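Local coordinates for protein acetyl-CoA acetyltransferase A (Ascaris suum, PDB 6BJA) that probably catalyses the reversible condensation of two acetyl-CoA molecules to acetoacetyl-CoA, as a thiolase that binds coenzyme A, at residues R177-D181 with T247-N252. Residues are numbered along the deposited sequence; the frame is centred on the assembly and turned at random.
With COA (coenzyme A), chain C; ACT (acetate ion), chain B.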
loop_
_atom_site.group_PDB
_atom_site.type_symbol
_atom_site.label_atom_id
_atom_site.label_comp_id
_atom_site.label_asym_id
_atom_site.label_seq_id
_atom_site.Cartn_x
_atom_site.Cartn_y
_atom_site.Cartn_z
ATOM N N ARG A 177 -22.547 30.941 -13.170
ATOM C CA ARG A 177 -23.087 29.721 -12.574
ATOM C C ARG A 177 -24.431 29.360 -13.192
ATOM O O ARG A 177 -24.727 28.190 -13.506
ATOM C CB ARG A 177 -23.221 29.918 -11.062
ATOM C CG ARG A 177 -23.910 28.824 -10.299
ATOM C CD ARG A 177 -23.154 27.489 -10.361
ATOM N NE ARG A 177 -23.842 26.492 -9.550
ATOM C CZ ARG A 177 -23.634 26.299 -8.249
ATOM N NH1 ARG A 177 -22.722 27.002 -7.589
ATOM N NH2 ARG A 177 -24.333 25.390 -7.595
ATOM N N GLU A 178 -25.269 30.384 -13.354
ATOM C CA GLU A 178 -26.571 30.185 -13.941
ATOM C C GLU A 178 -26.511 29.587 -15.343
ATOM O O GLU A 178 -27.265 28.641 -15.639
ATOM C CB GLU A 178 -27.326 31.519 -13.965
ATOM C CG GLU A 178 -27.778 31.985 -12.590
ATOM C CD GLU A 178 -26.715 32.701 -11.742
ATOM O OE1 GLU A 178 -25.561 32.895 -12.187
ATOM O OE2 GLU A 178 -27.068 33.101 -10.604
ATOM N N GLN A 179 -25.626 30.099 -16.196
ATOM C CA GLN A 179 -25.448 29.535 -17.538
ATOM C C GLN A 179 -24.846 28.139 -17.504
ATOM O O GLN A 179 -25.286 27.274 -18.264
ATOM C CB GLN A 179 -24.568 30.415 -18.402
ATOM C CG GLN A 179 -25.185 31.772 -18.752
ATOM C CD GLN A 179 -24.155 32.715 -19.257
ATOM O OE1 GLN A 179 -23.309 33.177 -18.490
ATOM N NE2 GLN A 179 -24.181 32.994 -20.559
ATOM N N LEU A 180 -23.849 27.923 -16.647
ATOM C CA LEU A 180 -23.211 26.595 -16.581
ATOM C C LEU A 180 -24.228 25.542 -16.129
ATOM O O LEU A 180 -24.302 24.433 -16.686
ATOM C CB LEU A 180 -21.993 26.601 -15.632
ATOM C CG LEU A 180 -20.640 26.928 -16.261
ATOM C CD1 LEU A 180 -20.667 28.188 -17.071
ATOM C CD2 LEU A 180 -19.595 27.013 -15.149
ATOM N N ASP A 181 -25.034 25.885 -15.127
ATOM C CA ASP A 181 -26.029 24.944 -14.604
ATOM C C ASP A 181 -27.145 24.703 -15.621
ATOM O O ASP A 181 -27.565 23.558 -15.812
ATOM C CB ASP A 181 -26.633 25.457 -13.286
ATOM C CG ASP A 181 -25.721 25.235 -12.092
ATOM O OD1 ASP A 181 -24.673 24.536 -12.237
ATOM O OD2 ASP A 181 -26.072 25.747 -11.003
ATOM N N THR A 247 -17.556 28.600 -10.023
ATOM C CA THR A 247 -18.792 28.328 -10.762
ATOM C C THR A 247 -18.955 26.857 -11.141
ATOM O O THR A 247 -20.066 26.369 -11.345
ATOM C CB THR A 247 -18.856 29.142 -12.059
ATOM O OG1 THR A 247 -17.778 28.750 -12.923
ATOM C CG2 THR A 247 -18.756 30.617 -11.782
ATOM N N ILE A 248 -17.838 26.143 -11.242
ATOM C CA ILE A 248 -17.891 24.758 -11.676
ATOM C C ILE A 248 -18.127 23.824 -10.486
ATOM O O ILE A 248 -17.440 23.905 -9.456
ATOM C CB ILE A 248 -16.594 24.373 -12.434
ATOM C CG1 ILE A 248 -16.422 25.273 -13.666
ATOM C CG2 ILE A 248 -16.624 22.901 -12.847
ATOM C CD1 ILE A 248 -15.133 25.036 -14.456
ATOM N N THR A 249 -19.100 22.934 -10.650
ATOM C CA THR A 249 -19.539 22.022 -9.603
ATOM C C THR A 249 -19.550 20.600 -10.117
ATOM O O THR A 249 -19.396 20.370 -11.315
ATOM C CB THR A 249 -20.956 22.329 -9.128
ATOM O OG1 THR A 249 -21.877 21.949 -10.149
ATOM C CG2 THR A 249 -21.116 23.803 -8.823
ATOM N N ALA A 250 -19.825 19.654 -9.226
ATOM C CA ALA A 250 -19.941 18.257 -9.648
ATOM C C ALA A 250 -21.033 18.091 -10.691
ATOM O O ALA A 250 -20.924 17.218 -11.547
ATOM C CB ALA A 250 -20.205 17.350 -8.457
ATOM N N ALA A 251 -22.080 18.920 -10.640
ATOM C CA ALA A 251 -23.204 18.765 -11.542
ATOM C C ALA A 251 -22.933 19.352 -12.925
ATOM O O ALA A 251 -23.449 18.830 -13.904
ATOM C CB ALA A 251 -24.471 19.410 -10.941
ATOM N N ASN A 252 -22.127 20.411 -13.033
ATOM C CA ASN A 252 -21.928 21.012 -14.357
ATOM C C ASN A 252 -20.555 20.654 -14.915
ATOM O O ASN A 252 -20.124 21.213 -15.919
ATOM C CB ASN A 252 -22.180 22.539 -14.342
ATOM C CG ASN A 252 -21.279 23.303 -13.407
ATOM O OD1 ASN A 252 -20.106 23.011 -13.299
ATOM N ND2 ASN A 252 -21.830 24.363 -12.766
HETATM N N1A COA C . -27.159 16.596 -10.107
HETATM C C2A COA C . -27.335 16.917 -8.812
HETATM N N3A COA C . -26.410 16.716 -7.863
HETATM C C4A COA C . -25.214 16.168 -8.162
HETATM C C5A COA C . -24.932 15.796 -9.552
HETATM C C6A COA C . -26.001 16.048 -10.544
HETATM N N6A COA C . -25.838 15.746 -11.848
HETATM N N7A COA C . -23.685 15.281 -9.558
HETATM C C8A COA C . -23.216 15.323 -8.284
HETATM N N9A COA C . -24.138 15.863 -7.449
HETATM C C1B COA C . -24.044 16.080 -5.980
HETATM C C2B COA C . -24.054 14.734 -5.274
HETATM O O2B COA C . -25.355 14.403 -4.781
HETATM C C3B COA C . -23.077 14.869 -4.126
HETATM O O3B COA C . -23.815 14.822 -2.897
HETATM P P3B COA C . -23.952 15.983 -1.797
HETATM O O7A COA C . -24.322 17.268 -2.500
HETATM O O8A COA C . -25.057 15.594 -0.841
HETATM O O9A COA C . -22.646 16.147 -1.061
HETATM C C4B COA C . -22.264 16.127 -4.441
HETATM O O4B COA C . -22.844 16.756 -5.587
HETATM C C5B COA C . -20.844 15.740 -4.811
HETATM O O5B COA C . -20.948 14.989 -6.017
HETATM P P1A COA C . -20.378 13.489 -6.191
HETATM O O1A COA C . -20.820 12.568 -5.079
HETATM O O2A COA C . -20.795 12.920 -7.530
HETATM O O3A COA C . -18.789 13.587 -6.122
HETATM P P2A COA C . -17.940 12.272 -5.769
HETATM O O4A COA C . -18.202 11.850 -4.339
HETATM O O5A COA C . -18.243 11.146 -6.737
HETATM O O6A COA C . -16.427 12.755 -5.950
HETATM C CBP COA C . -15.004 12.668 -7.833
HETATM C CCP COA C . -16.099 13.455 -7.145
HETATM C CDP COA C . -13.832 12.602 -6.881
HETATM C CEP COA C . -15.422 11.217 -8.093
HETATM C CAP COA C . -14.520 13.437 -9.076
HETATM O OAP COA C . -13.323 12.800 -9.549
HETATM C C9P COA C . -15.547 13.526 -10.186
HETATM O O9P COA C . -16.534 12.806 -10.207
HETATM N N8P COA C . -15.374 14.409 -11.173
HETATM C C7P COA C . -14.270 15.339 -11.283
HETATM C C6P COA C . -14.604 16.409 -12.313
HETATM C C5P COA C . -13.696 16.221 -13.498
HETATM O O5P COA C . -12.658 16.870 -13.607
HETATM N N4P COA C . -14.074 15.296 -14.369
HETATM C C3P COA C . -13.225 14.959 -15.497
HETATM C C2P COA C . -13.587 15.656 -16.787
HETATM S S1P COA C . -12.095 16.284 -17.582
HETATM C C ACT B . -23.025 27.588 -3.703
HETATM O O ACT B . -22.092 27.349 -2.897
HETATM O OXT ACT B . -22.707 28.180 -4.760
HETATM C CH3 ACT B . -24.443 27.203 -3.403
HETATM O O HOH W 1 -24.267 22.965 -9.979
#
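R177 and T247 lie 4.9 Å apart from CA to CA, D181 and N252 5.7 Å, where the first turn of helix 177-197 runs beside the irregular loop 247-252. The N252 amide ties the two together: ND2 gives one N-H to D181 OD1 (2.9 Å), meeting it on the syn side but 30° out of the carboxylate plane, and the other to T247 O of its own loop (3.0 Å). N252 OD1 accepts from T249 N, so three bonds fix the rotation of the amide. D181 OD2 takes R177 NE in a salt bridge (2.8 Å) one helical turn back, and a water accepts from T249 OG1 and donates to D181 OD1. With CG anti to the backbone N (chi1 173°) and a bend at chi2, R177 reaches over the loop, and T249 CG2 sits 3.6 Å above the centre of its guanidinium plane. A250 and A251 line this thiolase's coenzyme A pocket: T249 OG1 accepts from N252 N, making an ST motif, and in that turn A251 CB lies 3.7 Å from C6A of the adenine. L180 CD2 lies against T247 OG1 and CB and packs on I248 CG1 (3.9 Å); T247 OG1 hydrogen-bonds to E167 OE1.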